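Local coordinates for protein bradavidin 2 (PDB 4GGT) that probably binds biotin, as a secreted bacterial member of the avidin family built on an eight-stranded antiparallel beta barrel, at residues A[14-19]-A[85-90]; A[53-58]-A[64-69]; A[76-81]-A[107-112]. One frame throughout, in Å; residues are numbered along the deposited sequence.

Contact 1: A[14-19]-A[85-90]; sequences SYWKNE and SQMPTS
Met87 and Trp16 meet inside the avidin-type beta barrel, at one end of it, where strands 14-17 and 86-95 both send side chains inward from either side of strand 103-113. The two side chains cross at about a right angle. Met87 CB already packs against the indole, 3.8 Å from CZ3 of Trp16, and CE3 lies only slightly farther off. With CG anti to the backbone N (chi1 179°), the methionine chain runs extended through CG to SD, then bends at chi3 (-64°), and this last turn carries the methyl over the ring. The sulfur stands obliquely, SD lying 5.1 Å from the centroid of the Trp16 six-membered ring, a Met-aromatic contact in which the methyl does the closer touching. Met87 CE sits over the middle of that ring, a CH-pi contact almost along the ring normal.

At its rim the indole also meets backbone: Trp16 CZ3 is 3.7 Å from Ser85 O, while the carbonyl carbon of Gln86 lies near the ring plane. Ile26 and Ile82 add packing on Trp16. A hydrogen bond at the polar edge helps fix the rotation of the indole: Trp16 NE1 donates to Ser14 OG at 2.8 Å, close to the ring plane.

Contact 2: A[53-58]-A[64-69]; sequences PAAGSV and YFVVTF
Ala55 and Val66 face each other as a hydrogen-bonded antiparallel pair, joined by two backbone bonds of unequal length. Val66 N reaches Ala55 O at 2.7 Å, whereas the return bond from Ala55 N to Val66 O is longer, 3.2 Å, but nearly straight at 171°. Ser57 and Tyr64 form a second such pair, and between the two the strands draw closest: Gly56 CA and Phe65 CA are 4.1 Å apart. Gly56 CA lies 3.2 Å from Tyr64 O in a CA-H...O contact, and a CB at this position would run into that carbonyl oxygen and into Phe65 CA, so the close approach depends on the missing side chain.

These strands, 51-59 and 62-69, make a beta hairpin in the wall of the avidin barrel, and its two faces differ sharply. On the inner face, Ala54 CB touches Val67 CG2 at 3.8 Å and approaches the Phe65 ring obliquely. Leu24 packs on both Ala54 and Phe65, and the Phe65 ring meets that of Trp78.

The outer face, with Ala55, Ser57, Tyr64 and Val66, is more open to solvent. Here Tyr64, its CG between the backbone N and the carbonyl carbon (chi1 77°), leans its ring across the neighbouring strand, one face lying over Ser57 N and Gly56 CA. Ser57 OG comes no nearer to the ring than 3.8 Å, at Tyr64 CE1. Toward Pro53 the strands separate, and a water takes the place of a direct bond, donating to Pro53 O at 2.6 Å and accepting from Thr68 N.

Contact 3: A[76-81]-A[107-112]; sequences TRWVGT and GGDIFT
The indole of Trp78 presents its N-H edge to the carboxylate of Asp109. Trp78 NE1 donates to Asp109 OD2 at 2.9 Å in an almost linear bond, with the oxygen lying in the ring plane. Ring and carboxylate are nearly coplanar, and OD2 accepts the bond through its anti lone pair, away from OD1. Phe111 stands differently: its edge points toward the face of the five-membered ring of Trp78 in an offset edge-to-face pair, the planes at 73°. Phe111 CE1 makes the touch, 3.6 Å from NE1 of Trp78. In both Asp109 and Phe111, two residues apart on one strand, CG is anti to the carbonyl carbon (chi1 -90° and -70°), and the two side chains reach into the barrel to meet the same indole.

Asp109 belongs to the biotin site, and its strongest polar partner is Arg20, in a salt bridge through OD1; Asn18, also of that site, gives OD2 a weak hydrogen bond. A phenylalanine in place of Trp78 has no N-H to offer, and Asp109 OD2 would probably be left to that weak bond, the carboxylate less firmly set. The indole also meets the rings of Phe38 and Trp91. The contact spans the barrel interior from strand 74-80 to strand 103-113, passing inside the intervening strand 86-95, whose Thr89 also touches Trp78.

In the fold
From the N terminus, strand 14-17 begins contact 1, which closes only when the chain reaches 85-90. Contact 2 falls wholly within that span, as a local hairpin between 53-58 and 64-69. Strand 74-80 follows and opens contact 3 before contact 1 has closed; 107-112 completes it afterwards, so contacts 1 and 3 cross. Contact 2 precedes contact 3 in series, and their strands 62-69 and 74-80 are neighbours, with Phe65 and Val67 paired to Trp78 and Thr76. Strand 86-95 likewise pairs with 103-113 through Met87 and Thr89. Contact 2 joins adjacent wall strands, whereas contacts 1 and 3 link non-adjacent strands through the barrel interior. Met87 SD packs against Phe65, bringing contacts 1 and 2 together.

Contact 1: A[14-19]-A[85-90]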
loop_
_atom_site.group_PDB
_atom_site.type_symbol
_atom_site.label_atom_id
_atom_site.label_comp_id
_atom_site.label_asym_id
_atom_site.label_seq_id
_atom_site.Cartn_x
_atom_site.Cartn_y
_atom_site.Cartn_z
ATOM N N SER A 14 -8.497 -10.215 -3.604
ATOM C CA SER A 14 -8.670 -9.258 -4.671
ATOM C C SER A 14 -7.310 -8.719 -4.997
ATOM O O SER A 14 -6.355 -8.944 -4.248
ATOM C CB SER A 14 -9.631 -8.135 -4.260
ATOM O OG SER A 14 -9.186 -7.463 -3.102
ATOM N N TYR A 15 -7.220 -8.040 -6.127
ATOM C CA TYR A 15 -5.940 -7.577 -6.625
ATOM C C TYR A 15 -6.129 -6.181 -7.230
ATOM O O TYR A 15 -7.036 -5.971 -8.044
ATOM C CB TYR A 15 -5.429 -8.584 -7.641
ATOM C CG TYR A 15 -4.164 -8.210 -8.354
ATOM C CD1 TYR A 15 -2.947 -8.203 -7.691
ATOM C CD2 TYR A 15 -4.183 -7.901 -9.698
ATOM C CE1 TYR A 15 -1.766 -7.878 -8.354
ATOM C CE2 TYR A 15 -3.020 -7.579 -10.371
ATOM C CZ TYR A 15 -1.816 -7.573 -9.689
ATOM O OH TYR A 15 -0.671 -7.248 -10.374
ATOM N N TRP A 16 -5.278 -5.239 -6.807
ATOM C CA TRP A 16 -5.422 -3.833 -7.141
ATOM C C TRP A 16 -4.080 -3.265 -7.584
ATOM O O TRP A 16 -3.017 -3.704 -7.117
ATOM C CB TRP A 16 -5.895 -3.030 -5.925
ATOM C CG TRP A 16 -7.135 -3.565 -5.195
ATOM C CD1 TRP A 16 -7.240 -4.720 -4.495
ATOM C CD2 TRP A 16 -8.410 -2.907 -5.083
ATOM N NE1 TRP A 16 -8.512 -4.846 -3.955
ATOM C CE2 TRP A 16 -9.249 -3.748 -4.312
ATOM C CE3 TRP A 16 -8.926 -1.697 -5.575
ATOM C CZ2 TRP A 16 -10.575 -3.420 -4.022
ATOM C CZ3 TRP A 16 -10.243 -1.360 -5.277
ATOM C CH2 TRP A 16 -11.051 -2.215 -4.506
ATOM N N LYS A 17 -4.125 -2.280 -8.471
ATOM C CA LYS A 17 -2.913 -1.581 -8.911
ATOM C C LYS A 17 -3.123 -0.087 -8.908
ATOM O O LYS A 17 -4.218 0.373 -9.213
ATOM C CB LYS A 17 -2.492 -2.025 -10.316
ATOM C CG LYS A 17 -2.003 -3.482 -10.347
ATOM C CD LYS A 17 -1.696 -3.988 -11.756
ATOM C CE LYS A 17 -0.698 -3.124 -12.469
ATOM N NZ LYS A 17 -0.262 -3.767 -13.760
ATOM N N ASN A 18 -2.074 0.681 -8.590
ATOM C CA ASN A 18 -2.195 2.143 -8.625
ATOM C C ASN A 18 -1.638 2.635 -9.953
ATOM O O ASN A 18 -1.190 1.826 -10.751
ATOM C CB ASN A 18 -1.533 2.814 -7.399
ATOM C CG ASN A 18 -0.021 2.635 -7.352
ATOM O OD1 ASN A 18 0.575 2.179 -8.312
ATOM N ND2 ASN A 18 0.603 2.973 -6.201
ATOM N N GLU A 19 -1.674 3.943 -10.173
ATOM C CA GLU A 19 -1.319 4.493 -11.474
ATOM C C GLU A 19 0.173 4.347 -11.782
ATOM O O GLU A 19 0.554 4.364 -12.957
ATOM C CB GLU A 19 -1.839 5.951 -11.638
ATOM C CG GLU A 19 -1.583 6.885 -10.433
ATOM C CD GLU A 19 -2.675 6.828 -9.338
ATOM O OE1 GLU A 19 -3.746 7.505 -9.471
ATOM O OE2 GLU A 19 -2.423 6.150 -8.320
ATOM N N SER A 85 -14.961 -0.288 -7.551
ATOM C CA SER A 85 -13.741 -0.866 -8.129
ATOM C C SER A 85 -12.524 0.084 -7.959
ATOM O O SER A 85 -11.451 -0.132 -8.511
ATOM C CB SER A 85 -13.983 -1.223 -9.603
ATOM O OG SER A 85 -12.917 -2.009 -10.107
ATOM N N GLN A 86 -12.717 1.154 -7.195
ATOM C CA GLN A 86 -11.651 2.145 -7.012
ATOM C C GLN A 86 -11.394 2.427 -5.540
ATOM O O GLN A 86 -12.319 2.408 -4.709
ATOM C CB GLN A 86 -11.986 3.435 -7.766
ATOM C CG GLN A 86 -11.951 3.205 -9.304
ATOM C CD GLN A 86 -11.219 4.276 -10.129
ATOM O OE1 GLN A 86 -11.515 5.472 -10.029
ATOM N NE2 GLN A 86 -10.286 3.830 -10.999
ATOM N N MET A 87 -10.133 2.714 -5.224
ATOM C CA MET A 87 -9.724 2.854 -3.852
ATOM C C MET A 87 -8.860 4.108 -3.758
ATOM O O MET A 87 -7.618 4.038 -3.814
ATOM C CB MET A 87 -8.943 1.611 -3.378
ATOM C CG MET A 87 -8.459 1.719 -1.946
ATOM S SD MET A 87 -7.256 0.455 -1.514
ATOM C CE MET A 87 -8.147 -1.057 -1.652
ATOM N N PRO A 88 -9.505 5.270 -3.606
ATOM C CA PRO A 88 -8.693 6.464 -3.472
ATOM C C PRO A 88 -8.017 6.517 -2.112
ATOM O O PRO A 88 -8.608 6.151 -1.118
ATOM C CB PRO A 88 -9.713 7.609 -3.630
ATOM C CG PRO A 88 -11.035 7.003 -3.123
ATOM C CD PRO A 88 -10.958 5.537 -3.521
ATOM N N THR A 89 -6.783 7.007 -2.067
ATOM C CA THR A 89 -6.028 7.014 -0.811
ATOM C C THR A 89 -5.088 8.209 -0.779
ATOM O O THR A 89 -4.747 8.786 -1.833
ATOM C CB THR A 89 -5.100 5.767 -0.665
ATOM O OG1 THR A 89 -4.128 5.779 -1.727
ATOM C CG2 THR A 89 -5.872 4.452 -0.639
ATOM N N SER A 90 -4.690 8.601 0.433
ATOM C CA SER A 90 -3.543 9.505 0.589
ATOM C C SER A 90 -2.439 8.690 1.265
ATOM O O SER A 90 -2.730 7.740 1.970
ATOM C CB SER A 90 -3.869 10.720 1.447
ATOM O OG SER A 90 -4.351 10.355 2.748
#

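Contact 2: A[53-58]-A[64-69]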
loop_
_atom_site.group_PDB
_atom_site.type_symbol
_atom_site.label_atom_id
_atom_site.label_comp_id
_atom_site.label_asym_id
_atom_site.label_seq_id
_atom_site.Cartn_x
_atom_site.Cartn_y
_atom_site.Cartn_z
ATOM N N PRO A 53 4.675 -7.645 3.204
ATOM C CA PRO A 53 3.344 -7.698 3.808
ATOM C C PRO A 53 2.664 -6.337 3.832
ATOM O O PRO A 53 3.328 -5.304 4.010
ATOM C CB PRO A 53 3.631 -8.122 5.258
ATOM C CG PRO A 53 4.916 -8.794 5.211
ATOM C CD PRO A 53 5.723 -8.071 4.152
ATOM N N ALA A 54 1.350 -6.338 3.643
ATOM C CA ALA A 54 0.534 -5.152 3.867
ATOM C C ALA A 54 -0.406 -5.486 5.036
ATOM O O ALA A 54 -1.067 -6.536 5.033
ATOM C CB ALA A 54 -0.260 -4.765 2.631
ATOM N N ALA A 55 -0.370 -4.628 6.039
ATOM C CA ALA A 55 -1.198 -4.781 7.243
ATOM C C ALA A 55 -1.993 -3.516 7.495
ATOM O O ALA A 55 -1.503 -2.388 7.327
ATOM C CB ALA A 55 -0.333 -5.059 8.438
ATOM N N GLY A 56 -3.218 -3.705 7.958
ATOM C CA GLY A 56 -4.020 -2.549 8.357
ATOM C C GLY A 56 -5.395 -2.992 8.771
ATOM O O GLY A 56 -5.600 -4.162 9.133
ATOM N N SER A 57 -6.337 -2.057 8.693
ATOM C CA SER A 57 -7.698 -2.267 9.198
ATOM C C SER A 57 -8.686 -1.683 8.210
ATOM O O SER A 57 -8.413 -0.642 7.595
ATOM C CB SER A 57 -7.878 -1.571 10.551
ATOM O OG SER A 57 -6.872 -1.973 11.476
ATOM N N VAL A 58 -9.825 -2.362 8.056
ATOM C CA VAL A 58 -10.934 -1.847 7.254
ATOM C C VAL A 58 -12.165 -1.727 8.141
ATOM O O VAL A 58 -12.419 -2.579 8.995
ATOM C CB VAL A 58 -11.178 -2.664 5.935
ATOM C CG1 VAL A 58 -11.297 -4.158 6.191
ATOM C CG2 VAL A 58 -12.373 -2.117 5.135
ATOM N N TYR A 64 -7.034 1.620 6.149
ATOM C CA TYR A 64 -5.644 2.056 6.052
ATOM C C TYR A 64 -4.781 0.820 5.979
ATOM O O TYR A 64 -5.172 -0.240 6.480
ATOM C CB TYR A 64 -5.204 2.947 7.221
ATOM C CG TYR A 64 -4.892 2.250 8.536
ATOM C CD1 TYR A 64 -5.863 2.111 9.534
ATOM C CD2 TYR A 64 -3.602 1.740 8.789
ATOM C CE1 TYR A 64 -5.537 1.473 10.776
ATOM C CE2 TYR A 64 -3.275 1.114 9.988
ATOM C CZ TYR A 64 -4.249 0.975 10.972
ATOM O OH TYR A 64 -3.898 0.353 12.162
ATOM N N PHE A 65 -3.639 0.948 5.314
ATOM C CA PHE A 65 -2.660 -0.160 5.380
ATOM C C PHE A 65 -1.252 0.391 5.343
ATOM O O PHE A 65 -1.031 1.533 4.902
ATOM C CB PHE A 65 -2.911 -1.221 4.321
ATOM C CG PHE A 65 -2.913 -0.679 2.910
ATOM C CD1 PHE A 65 -4.083 -0.137 2.371
ATOM C CD2 PHE A 65 -1.763 -0.640 2.168
ATOM C CE1 PHE A 65 -4.089 0.378 1.114
ATOM C CE2 PHE A 65 -1.787 -0.137 0.875
ATOM C CZ PHE A 65 -2.925 0.393 0.375
ATOM N N VAL A 66 -0.326 -0.394 5.880
ATOM C CA VAL A 66 1.067 0.010 6.024
ATOM C C VAL A 66 1.946 -1.079 5.405
ATOM O O VAL A 66 1.696 -2.277 5.573
ATOM C CB VAL A 66 1.460 0.252 7.528
ATOM C CG1 VAL A 66 1.201 -0.963 8.402
ATOM C CG2 VAL A 66 2.913 0.673 7.633
ATOM N N VAL A 67 2.940 -0.650 4.611
ATOM C CA VAL A 67 3.906 -1.570 4.072
ATOM C C VAL A 67 5.314 -1.110 4.489
ATOM O O VAL A 67 5.644 0.060 4.349
ATOM C CB VAL A 67 3.839 -1.619 2.539
ATOM C CG1 VAL A 67 4.943 -2.519 1.973
ATOM C CG2 VAL A 67 2.427 -2.122 2.101
ATOM N N THR A 68 6.125 -2.033 4.993
ATOM C CA THR A 68 7.517 -1.699 5.371
ATOM C C THR A 68 8.470 -2.341 4.362
ATOM O O THR A 68 8.462 -3.569 4.152
ATOM C CB THR A 68 7.792 -2.134 6.830
ATOM O OG1 THR A 68 6.962 -1.344 7.668
ATOM C CG2 THR A 68 9.274 -1.876 7.198
ATOM N N PHE A 69 9.211 -1.495 3.648
ATOM C CA PHE A 69 10.145 -1.980 2.629
ATOM C C PHE A 69 11.459 -2.201 3.380
ATOM O O PHE A 69 12.264 -1.271 3.552
ATOM C CB PHE A 69 10.311 -0.972 1.486
ATOM C CG PHE A 69 9.004 -0.606 0.820
ATOM C CD1 PHE A 69 8.291 0.505 1.253
ATOM C CD2 PHE A 69 8.477 -1.424 -0.175
ATOM C CE1 PHE A 69 7.053 0.835 0.649
ATOM C CE2 PHE A 69 7.245 -1.126 -0.788
ATOM C CZ PHE A 69 6.547 -0.006 -0.382
HETATM O O HOH W 1 5.206 -4.616 5.643
#

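Contact 3: A[76-81]-A[107-112]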
loop_
_atom_site.group_PDB
_atom_site.type_symbol
_atom_site.label_atom_id
_atom_site.label_comp_id
_atom_site.label_asym_id
_atom_site.label_seq_id
_atom_site.Cartn_x
_atom_site.Cartn_y
_atom_site.Cartn_z
ATOM N N THR A 76 5.509 3.021 4.186
ATOM C CA THR A 76 4.432 3.914 3.732
ATOM C C THR A 76 3.120 3.497 4.375
ATOM O O THR A 76 2.863 2.309 4.500
ATOM C CB THR A 76 4.338 3.833 2.231
ATOM O OG1 THR A 76 5.621 4.177 1.709
ATOM C CG2 THR A 76 3.263 4.791 1.654
ATOM N N ARG A 77 2.309 4.483 4.749
ATOM C CA ARG A 77 0.979 4.208 5.258
ATOM C C ARG A 77 0.017 4.854 4.294
ATOM O O ARG A 77 0.132 6.080 4.043
ATOM C CB ARG A 77 0.794 4.821 6.637
ATOM C CG ARG A 77 -0.576 4.453 7.269
ATOM C CD ARG A 77 -1.690 5.446 6.873
ATOM N NE ARG A 77 -1.703 6.715 7.618
ATOM C CZ ARG A 77 -1.431 7.919 7.121
ATOM N NH1 ARG A 77 -1.004 8.120 5.858
ATOM N NH2 ARG A 77 -1.532 8.953 7.926
ATOM N N TRP A 78 -0.968 4.064 3.852
ATOM C CA TRP A 78 -2.046 4.598 2.998
ATOM C C TRP A 78 -3.324 4.633 3.839
ATOM O O TRP A 78 -3.588 3.714 4.626
ATOM C CB TRP A 78 -2.294 3.656 1.826
ATOM C CG TRP A 78 -1.286 3.663 0.714
ATOM C CD1 TRP A 78 -1.401 4.297 -0.485
ATOM C CD2 TRP A 78 -0.061 2.922 0.672
ATOM N NE1 TRP A 78 -0.298 4.043 -1.281
ATOM C CE2 TRP A 78 0.548 3.196 -0.593
ATOM C CE3 TRP A 78 0.592 2.068 1.575
ATOM C CZ2 TRP A 78 1.781 2.635 -0.967
ATOM C CZ3 TRP A 78 1.818 1.509 1.223
ATOM C CH2 TRP A 78 2.409 1.803 -0.061
ATOM N N VAL A 79 -4.121 5.692 3.670
ATOM C CA VAL A 79 -5.408 5.772 4.304
ATOM C C VAL A 79 -6.397 6.222 3.201
ATOM O O VAL A 79 -6.048 7.047 2.353
ATOM C CB VAL A 79 -5.402 6.694 5.562
ATOM C CG1 VAL A 79 -4.707 8.047 5.270
ATOM C CG2 VAL A 79 -6.812 6.844 6.118
ATOM N N GLY A 80 -7.568 5.616 3.171
ATOM C CA GLY A 80 -8.533 5.923 2.115
ATOM C C GLY A 80 -9.860 5.231 2.303
ATOM O O GLY A 80 -10.296 4.950 3.434
ATOM N N THR A 81 -10.488 4.922 1.186
ATOM C CA THR A 81 -11.838 4.351 1.214
ATOM C C THR A 81 -11.999 3.486 -0.007
ATOM O O THR A 81 -11.160 3.521 -0.907
ATOM C CB THR A 81 -12.962 5.448 1.215
ATOM O OG1 THR A 81 -12.866 6.225 0.017
ATOM C CG2 THR A 81 -12.823 6.374 2.387
ATOM N N GLY A 107 1.521 12.176 -0.412
ATOM C CA GLY A 107 1.037 12.033 -1.779
ATOM C C GLY A 107 -0.307 11.365 -1.818
ATOM O O GLY A 107 -0.930 11.182 -0.782
ATOM N N GLY A 108 -0.786 11.085 -3.026
ATOM C CA GLY A 108 -2.073 10.391 -3.193
ATOM C C GLY A 108 -1.947 9.258 -4.197
ATOM O O GLY A 108 -1.054 9.276 -5.040
ATOM N N ASP A 109 -2.819 8.257 -4.092
ATOM C CA ASP A 109 -2.844 7.144 -5.052
ATOM C C ASP A 109 -4.284 6.757 -5.234
ATOM O O ASP A 109 -5.067 6.804 -4.284
ATOM C CB ASP A 109 -2.151 5.903 -4.486
ATOM C CG ASP A 109 -0.665 5.838 -4.781
ATOM O OD1 ASP A 109 -0.232 6.337 -5.847
ATOM O OD2 ASP A 109 0.058 5.190 -3.974
ATOM N N ILE A 110 -4.628 6.306 -6.434
ATOM C CA ILE A 110 -5.907 5.573 -6.579
ATOM C C ILE A 110 -5.564 4.158 -7.038
ATOM O O ILE A 110 -4.940 3.966 -8.097
ATOM C CB ILE A 110 -6.892 6.262 -7.580
ATOM C CG1 ILE A 110 -7.098 7.733 -7.208
ATOM C CG2 ILE A 110 -8.214 5.467 -7.660
ATOM C CD1 ILE A 110 -7.983 8.530 -8.228
ATOM N N PHE A 111 -5.958 3.175 -6.243
ATOM C CA PHE A 111 -5.812 1.782 -6.629
ATOM C C PHE A 111 -7.106 1.398 -7.325
ATOM O O PHE A 111 -8.185 1.754 -6.869
ATOM C CB PHE A 111 -5.618 0.910 -5.403
ATOM C CG PHE A 111 -4.293 1.118 -4.744
ATOM C CD1 PHE A 111 -4.101 2.183 -3.865
ATOM C CD2 PHE A 111 -3.220 0.273 -5.042
ATOM C CE1 PHE A 111 -2.840 2.413 -3.261
ATOM C CE2 PHE A 111 -1.946 0.460 -4.446
ATOM C CZ PHE A 111 -1.765 1.531 -3.535
ATOM N N THR A 112 -6.971 0.665 -8.414
ATOM C CA THR A 112 -8.124 0.194 -9.169
ATOM C C THR A 112 -8.115 -1.311 -9.111
ATOM O O THR A 112 -7.054 -1.932 -9.261
ATOM C CB THR A 112 -7.999 0.663 -10.623
ATOM O OG1 THR A 112 -8.129 2.087 -10.635
ATOM C CG2 THR A 112 -9.124 0.086 -11.476
#